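Local coordinates for SAM-dependent methyltransferase (Anabaena variabilis ATCC 29413, PDB 3GGD), which binds S-adenosyl-L-homocysteine in a Rossmann-like domain and probably transfers a methyl group from S-adenosylmethionine to an acceptor, at residues 30-42 against 221-233. Sequence-based numbering, arbitrary orientation.
With SAH (S-adenosyl-L-homocysteine), chain E; EDO (1,2-ethanediol), chain L; EDO (1,2-ethanediol), chain K; EDO (1,2-ethanediol), chain P.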
loop_
_atom_site.group_PDB
_atom_site.type_symbol
_atom_site.label_atom_id
_atom_site.label_comp_id
_atom_site.label_asym_id
_atom_site.label_seq_id
_atom_site.Cartn_x
_atom_site.Cartn_y
_atom_site.Cartn_z
ATOM N N SER A 30 20.759 -2.510 0.122
ATOM C CA SER A 30 20.280 -2.385 1.482
ATOM C C SER A 30 20.050 -0.913 1.896
ATOM O O SER A 30 20.498 -0.478 2.948
ATOM C CB SER A 30 21.256 -3.082 2.461
ATOM O OG SER A 30 21.326 -4.468 2.162
ATOM N N THR A 31 19.285 -0.176 1.099
ATOM C CA THR A 31 19.043 1.205 1.379
ATOM C C THR A 31 17.695 1.317 2.148
ATOM O O THR A 31 16.896 0.387 2.153
ATOM C CB THR A 31 19.062 2.012 0.059
ATOM O OG1 THR A 31 18.267 1.344 -0.916
ATOM C CG2 THR A 31 20.460 2.133 -0.523
ATOM N N PRO A 32 17.475 2.454 2.838
ATOM C CA PRO A 32 16.288 2.663 3.652
ATOM C C PRO A 32 15.022 2.733 2.834
ATOM O O PRO A 32 15.051 3.149 1.675
ATOM C CB PRO A 32 16.541 3.998 4.342
ATOM C CG PRO A 32 17.940 4.309 4.129
ATOM C CD PRO A 32 18.397 3.595 2.900
ATOM N N VAL A 33 13.914 2.324 3.456
ATOM C CA VAL A 33 12.617 2.240 2.791
ATOM C C VAL A 33 11.677 3.159 3.556
ATOM O O VAL A 33 11.296 2.901 4.699
ATOM C CB VAL A 33 12.119 0.771 2.745
ATOM C CG1 VAL A 33 10.708 0.678 2.149
ATOM C CG2 VAL A 33 13.141 -0.111 1.977
ATOM N N LEU A 34 11.323 4.251 2.907
ATOM C CA LEU A 34 10.614 5.357 3.535
ATOM C C LEU A 34 9.414 4.967 4.397
ATOM O O LEU A 34 9.226 5.497 5.487
ATOM C CB LEU A 34 10.124 6.331 2.428
ATOM C CG LEU A 34 9.226 7.502 2.829
ATOM C CD1 LEU A 34 10.050 8.496 3.641
ATOM C CD2 LEU A 34 8.592 8.159 1.571
ATOM N N TRP A 35 8.579 4.075 3.878
ATOM C CA TRP A 35 7.326 3.702 4.559
ATOM C C TRP A 35 7.454 2.512 5.522
ATOM O O TRP A 35 6.466 2.137 6.172
ATOM C CB TRP A 35 6.266 3.342 3.526
ATOM C CG TRP A 35 6.788 2.333 2.561
ATOM C CD1 TRP A 35 6.836 0.976 2.726
ATOM C CD2 TRP A 35 7.399 2.612 1.310
ATOM N NE1 TRP A 35 7.444 0.389 1.621
ATOM C CE2 TRP A 35 7.797 1.379 0.744
ATOM C CE3 TRP A 35 7.652 3.789 0.601
ATOM C CZ2 TRP A 35 8.427 1.298 -0.502
ATOM C CZ3 TRP A 35 8.278 3.708 -0.629
ATOM C CH2 TRP A 35 8.658 2.469 -1.161
ATOM N N ASP A 36 8.652 1.959 5.657
ATOM C CA ASP A 36 8.810 0.676 6.348
ATOM C C ASP A 36 8.976 0.886 7.869
ATOM O O ASP A 36 10.006 0.578 8.462
ATOM C CB ASP A 36 9.983 -0.089 5.714
ATOM C CG ASP A 36 10.040 -1.557 6.114
ATOM O OD1 ASP A 36 8.992 -2.135 6.518
ATOM O OD2 ASP A 36 11.134 -2.148 5.974
ATOM N N ALA A 37 7.941 1.456 8.470
ATOM C CA ALA A 37 7.895 1.712 9.905
ATOM C C ALA A 37 7.747 0.403 10.694
ATOM O O ALA A 37 7.164 -0.544 10.211
ATOM C CB ALA A 37 6.680 2.644 10.240
ATOM N N ASN A 38 8.251 0.377 11.919
ATOM C CA ASN A 38 8.043 -0.770 12.777
ATOM C C ASN A 38 6.537 -1.016 12.980
ATOM O O ASN A 38 5.741 -0.076 12.949
ATOM C CB ASN A 38 8.763 -0.577 14.105
ATOM C CG ASN A 38 8.379 0.693 14.796
ATOM O OD1 ASN A 38 8.648 1.788 14.289
ATOM N ND2 ASN A 38 7.765 0.569 15.972
ATOM N N VAL A 39 6.157 -2.288 13.127
ATOM C CA VAL A 39 4.739 -2.680 13.152
ATOM C C VAL A 39 3.911 -1.923 14.198
ATOM O O VAL A 39 2.731 -1.639 13.990
ATOM C CB VAL A 39 4.585 -4.224 13.328
ATOM C CG1 VAL A 39 5.122 -4.942 12.054
ATOM C CG2 VAL A 39 5.253 -4.719 14.671
ATOM N N GLU A 40 4.528 -1.598 15.315
ATOM C CA GLU A 40 3.837 -0.891 16.374
ATOM C C GLU A 40 3.278 0.462 15.937
ATOM O O GLU A 40 2.333 0.933 16.547
ATOM C CB GLU A 40 4.706 -0.726 17.609
ATOM C CG GLU A 40 5.127 -2.043 18.267
ATOM C CD GLU A 40 6.399 -2.685 17.691
ATOM O OE1 GLU A 40 6.944 -2.144 16.696
ATOM O OE2 GLU A 40 6.873 -3.725 18.270
ATOM N N ARG A 41 3.843 1.062 14.884
ATOM C CA ARG A 41 3.374 2.358 14.377
ATOM C C ARG A 41 2.636 2.171 13.037
ATOM O O ARG A 41 2.324 3.152 12.366
ATOM C CB ARG A 41 4.579 3.282 14.070
ATOM C CG ARG A 41 5.434 3.614 15.218
ATOM C CD ARG A 41 6.414 4.753 14.920
ATOM N NE ARG A 41 7.515 4.453 13.992
ATOM C CZ ARG A 41 7.837 5.162 12.891
ATOM N NH1 ARG A 41 7.147 6.257 12.492
ATOM N NH2 ARG A 41 8.904 4.775 12.184
ATOM N N ALA A 42 2.448 0.924 12.602
ATOM C CA ALA A 42 1.883 0.659 11.300
ATOM C C ALA A 42 0.691 -0.316 11.448
ATOM O O ALA A 42 -0.392 0.084 11.904
ATOM C CB ALA A 42 2.967 0.139 10.360
ATOM N N PHE A 221 0.143 8.913 8.665
ATOM C CA PHE A 221 0.857 7.778 8.090
ATOM C C PHE A 221 2.271 7.845 8.625
ATOM O O PHE A 221 2.870 8.915 8.652
ATOM C CB PHE A 221 0.887 7.825 6.572
ATOM C CG PHE A 221 1.514 6.618 5.963
ATOM C CD1 PHE A 221 0.786 5.448 5.820
ATOM C CD2 PHE A 221 2.845 6.633 5.558
ATOM C CE1 PHE A 221 1.382 4.301 5.281
ATOM C CE2 PHE A 221 3.437 5.513 5.002
ATOM C CZ PHE A 221 2.710 4.342 4.864
ATOM N N GLN A 222 2.802 6.721 9.077
ATOM C CA GLN A 222 4.131 6.735 9.685
ATOM C C GLN A 222 5.263 6.351 8.743
ATOM O O GLN A 222 5.247 5.262 8.153
ATOM C CB GLN A 222 4.136 5.805 10.872
ATOM C CG GLN A 222 3.099 6.166 11.897
ATOM C CD GLN A 222 3.523 7.277 12.835
ATOM O OE1 GLN A 222 4.714 7.432 13.183
ATOM N NE2 GLN A 222 2.528 8.045 13.283
ATOM N N SER A 223 6.240 7.245 8.613
ATOM C CA SER A 223 7.427 7.013 7.807
ATOM C C SER A 223 8.622 6.793 8.743
ATOM O O SER A 223 8.494 6.952 9.951
ATOM C CB SER A 223 7.722 8.202 6.872
ATOM O OG SER A 223 8.503 9.208 7.485
ATOM N N ILE A 224 9.773 6.450 8.178
ATOM C CA ILE A 224 10.992 6.243 8.973
ATOM C C ILE A 224 11.913 7.476 8.873
ATOM O O ILE A 224 13.006 7.499 9.429
ATOM C CB ILE A 224 11.784 4.976 8.518
ATOM C CG1 ILE A 224 12.352 5.170 7.089
ATOM C CG2 ILE A 224 10.910 3.770 8.624
ATOM C CD1 ILE A 224 13.516 4.293 6.741
ATOM N N HIS A 225 11.494 8.491 8.124
ATOM C CA HIS A 225 12.309 9.695 8.041
ATOM C C HIS A 225 12.237 10.516 9.322
ATOM O O HIS A 225 11.154 10.975 9.719
ATOM C CB HIS A 225 11.874 10.603 6.904
ATOM C CG HIS A 225 12.720 11.824 6.791
ATOM N ND1 HIS A 225 14.001 11.791 6.278
ATOM C CD2 HIS A 225 12.499 13.098 7.184
ATOM C CE1 HIS A 225 14.522 13.004 6.343
ATOM N NE2 HIS A 225 13.628 13.814 6.883
ATOM N N LYS A 226 13.400 10.754 9.918
ATOM C CA LYS A 226 13.505 11.545 11.137
ATOM C C LYS A 226 13.774 13.003 10.823
ATOM O O LYS A 226 14.725 13.323 10.123
ATOM C CB LYS A 226 14.661 11.051 12.021
ATOM C CG LYS A 226 14.396 9.749 12.710
ATOM C CD LYS A 226 15.405 9.513 13.865
ATOM C CE LYS A 226 15.236 8.084 14.515
ATOM N NZ LYS A 226 15.460 6.892 13.557
ATOM N N LEU A 227 12.947 13.866 11.388
ATOM C CA LEU A 227 13.089 15.280 11.253
ATOM C C LEU A 227 14.132 15.752 12.290
ATOM O O LEU A 227 14.472 15.012 13.211
ATOM C CB LEU A 227 11.739 15.946 11.470
ATOM C CG LEU A 227 10.680 15.561 10.451
ATOM C CD1 LEU A 227 9.310 15.997 10.922
ATOM C CD2 LEU A 227 11.031 16.142 9.079
ATOM N N PRO A 228 14.652 16.976 12.133
ATOM C CA PRO A 228 15.694 17.458 13.055
ATOM C C PRO A 228 15.302 17.497 14.545
ATOM O O PRO A 228 16.163 17.367 15.398
ATOM C CB PRO A 228 16.015 18.837 12.514
ATOM C CG PRO A 228 15.559 18.802 11.091
ATOM C CD PRO A 228 14.351 17.977 11.100
ATOM N N ASP A 229 14.028 17.667 14.878
ATOM C CA ASP A 229 13.647 17.634 16.297
ATOM C C ASP A 229 13.664 16.203 16.853
ATOM O O ASP A 229 13.438 15.992 18.045
ATOM C CB ASP A 229 12.265 18.259 16.524
ATOM C CG ASP A 229 11.154 17.441 15.919
ATOM O OD1 ASP A 229 11.458 16.360 15.376
ATOM O OD2 ASP A 229 9.986 17.884 15.966
ATOM N N GLY A 230 13.954 15.225 15.998
ATOM C CA GLY A 230 13.912 13.810 16.411
ATOM C C GLY A 230 12.617 13.060 16.129
ATOM O O GLY A 230 12.593 11.835 16.172
ATOM N N ASN A 231 11.527 13.768 15.853
ATOM C CA ASN A 231 10.287 13.115 15.483
ATOM C C ASN A 231 10.313 12.590 14.059
ATOM O O ASN A 231 11.081 13.074 13.253
ATOM C CB ASN A 231 9.141 14.084 15.631
ATOM C CG ASN A 231 8.974 14.523 17.049
ATOM O OD1 ASN A 231 8.874 13.679 17.931
ATOM N ND2 ASN A 231 8.979 15.833 17.295
ATOM N N TYR A 232 9.480 11.588 13.780
ATOM C CA TYR A 232 9.346 11.051 12.439
ATOM C C TYR A 232 8.395 11.890 11.593
ATOM O O TYR A 232 7.417 12.414 12.104
ATOM C CB TYR A 232 8.805 9.628 12.458
ATOM C CG TYR A 232 9.777 8.622 12.969
ATOM C CD1 TYR A 232 10.832 8.217 12.191
ATOM C CD2 TYR A 232 9.633 8.063 14.231
ATOM C CE1 TYR A 232 11.733 7.288 12.638
ATOM C CE2 TYR A 232 10.531 7.116 14.702
ATOM C CZ TYR A 232 11.578 6.735 13.896
ATOM O OH TYR A 232 12.496 5.812 14.326
ATOM N N ALA A 233 8.672 11.969 10.290
ATOM C CA ALA A 233 7.763 12.632 9.342
ATOM C C ALA A 233 6.516 11.768 9.175
ATOM O O ALA A 233 6.599 10.559 8.845
ATOM C CB ALA A 233 8.436 12.878 8.001
HETATM N N SAH E . 2.212 -2.245 1.786
HETATM C CA SAH E . 3.691 -2.200 1.919
HETATM C CB SAH E . 4.397 -1.482 0.749
HETATM C CG SAH E . 3.997 -0.037 0.401
HETATM S SD SAH E . 4.991 0.672 -0.925
HETATM C C SAH E . 4.117 -1.559 3.232
HETATM O O SAH E . 5.262 -1.784 3.701
HETATM O OXT SAH E . 3.358 -0.797 3.829
HETATM C "C5'" SAH E . 3.948 0.365 -2.324
HETATM C "C4'" SAH E . 4.037 -1.105 -2.829
HETATM O "O4'" SAH E . 3.138 -1.290 -3.949
HETATM C "C3'" SAH E . 5.407 -1.574 -3.352
HETATM O "O3'" SAH E . 5.845 -2.772 -2.734
HETATM C "C2'" SAH E . 5.180 -1.833 -4.836
HETATM O "O2'" SAH E . 6.072 -2.782 -5.457
HETATM C "C1'" SAH E . 3.710 -2.208 -4.870
HETATM N N9 SAH E . 3.093 -2.074 -6.195
HETATM C C8 SAH E . 3.289 -1.027 -7.043
HETATM N N7 SAH E . 2.557 -1.196 -8.156
HETATM C C5 SAH E . 1.893 -2.383 -8.013
HETATM C C6 SAH E . 1.002 -3.165 -8.865
HETATM N N6 SAH E . 0.725 -2.638 -10.080
HETATM N N1 SAH E . 0.532 -4.347 -8.442
HETATM C C2 SAH E . 0.888 -4.832 -7.210
HETATM N N3 SAH E . 1.715 -4.160 -6.408
HETATM C C4 SAH E . 2.256 -2.976 -6.755
HETATM C C1 EDO L . 0.276 4.180 9.643
HETATM O O1 EDO L . 1.689 3.907 9.665
HETATM C C2 EDO L . -0.583 2.893 9.798
HETATM O O2 EDO L . -0.189 1.795 8.917
HETATM C C1 EDO K . 10.941 -1.765 10.547
HETATM O O1 EDO K . 10.722 -2.419 11.788
HETATM C C2 EDO K . 10.807 -2.870 9.525
HETATM O O2 EDO K . 12.035 -3.052 8.811
HETATM C C1 EDO P . 14.709 16.942 6.349
HETATM O O1 EDO P . 14.685 16.577 7.751
HETATM C C2 EDO P . 13.300 16.922 5.758
HETATM O O2 EDO P . 13.226 17.211 4.337
#
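A bend at chi3 (-70°) in R41 and another at chi2 (-82°) in Q222 bring the guanidinium of the one to the amide oxygen of the other, with the two planes perpendicular. R41 NH1 donates to Q222 OE1 at 2.8 Å, in the carbonyl plane and on a lone pair. NH1 and NH2 of R41 also grip the backbone O of S223 end-on, at 3.0 and 3.1 Å, both from the same face of that carbonyl; NH2 stands above its plane. The guanidinium is sandwiched: Y232 lies under one face, planes 13° apart and R41 CZ 3.8 Å from the ring centroid, a cation-pi stack, while A37 CB covers the opposite face. Within its own loop R41 NE donates to N38 OD1, so all three guanidinium nitrogens are engaged and the group's rotation is fixed. A methionine here would probably leave S223 O and Q222 OE1 without these donors and deprive the Y232 ring of its cation.

The backbones meet where I224 N donates to L34 O at 2.9 Å. I224 splays its branches over the turn V33-D36, CD1 against V33 O and CG2 3.3 Å from D36 O. Further in, W35 CB abuts the edge of F221, and the W35 indole has V33 CG1 on one face and the sulfur SD of S-adenosyl-L-homocysteine on the other, 3.3 Å from W35 CE2, so through W35 the contact borders the S-adenosyl-L-homocysteine pocket.

R131, a ligand-binding residue, hydrogen-bonds W35 O, while D36 is held by T69 and N67. The contact thus joins the link between helices 15-29 and 43-50 to the connection between antiparallel strands 211-217 and 237-244, with helix 184-190 packing against P32, L34 and W35.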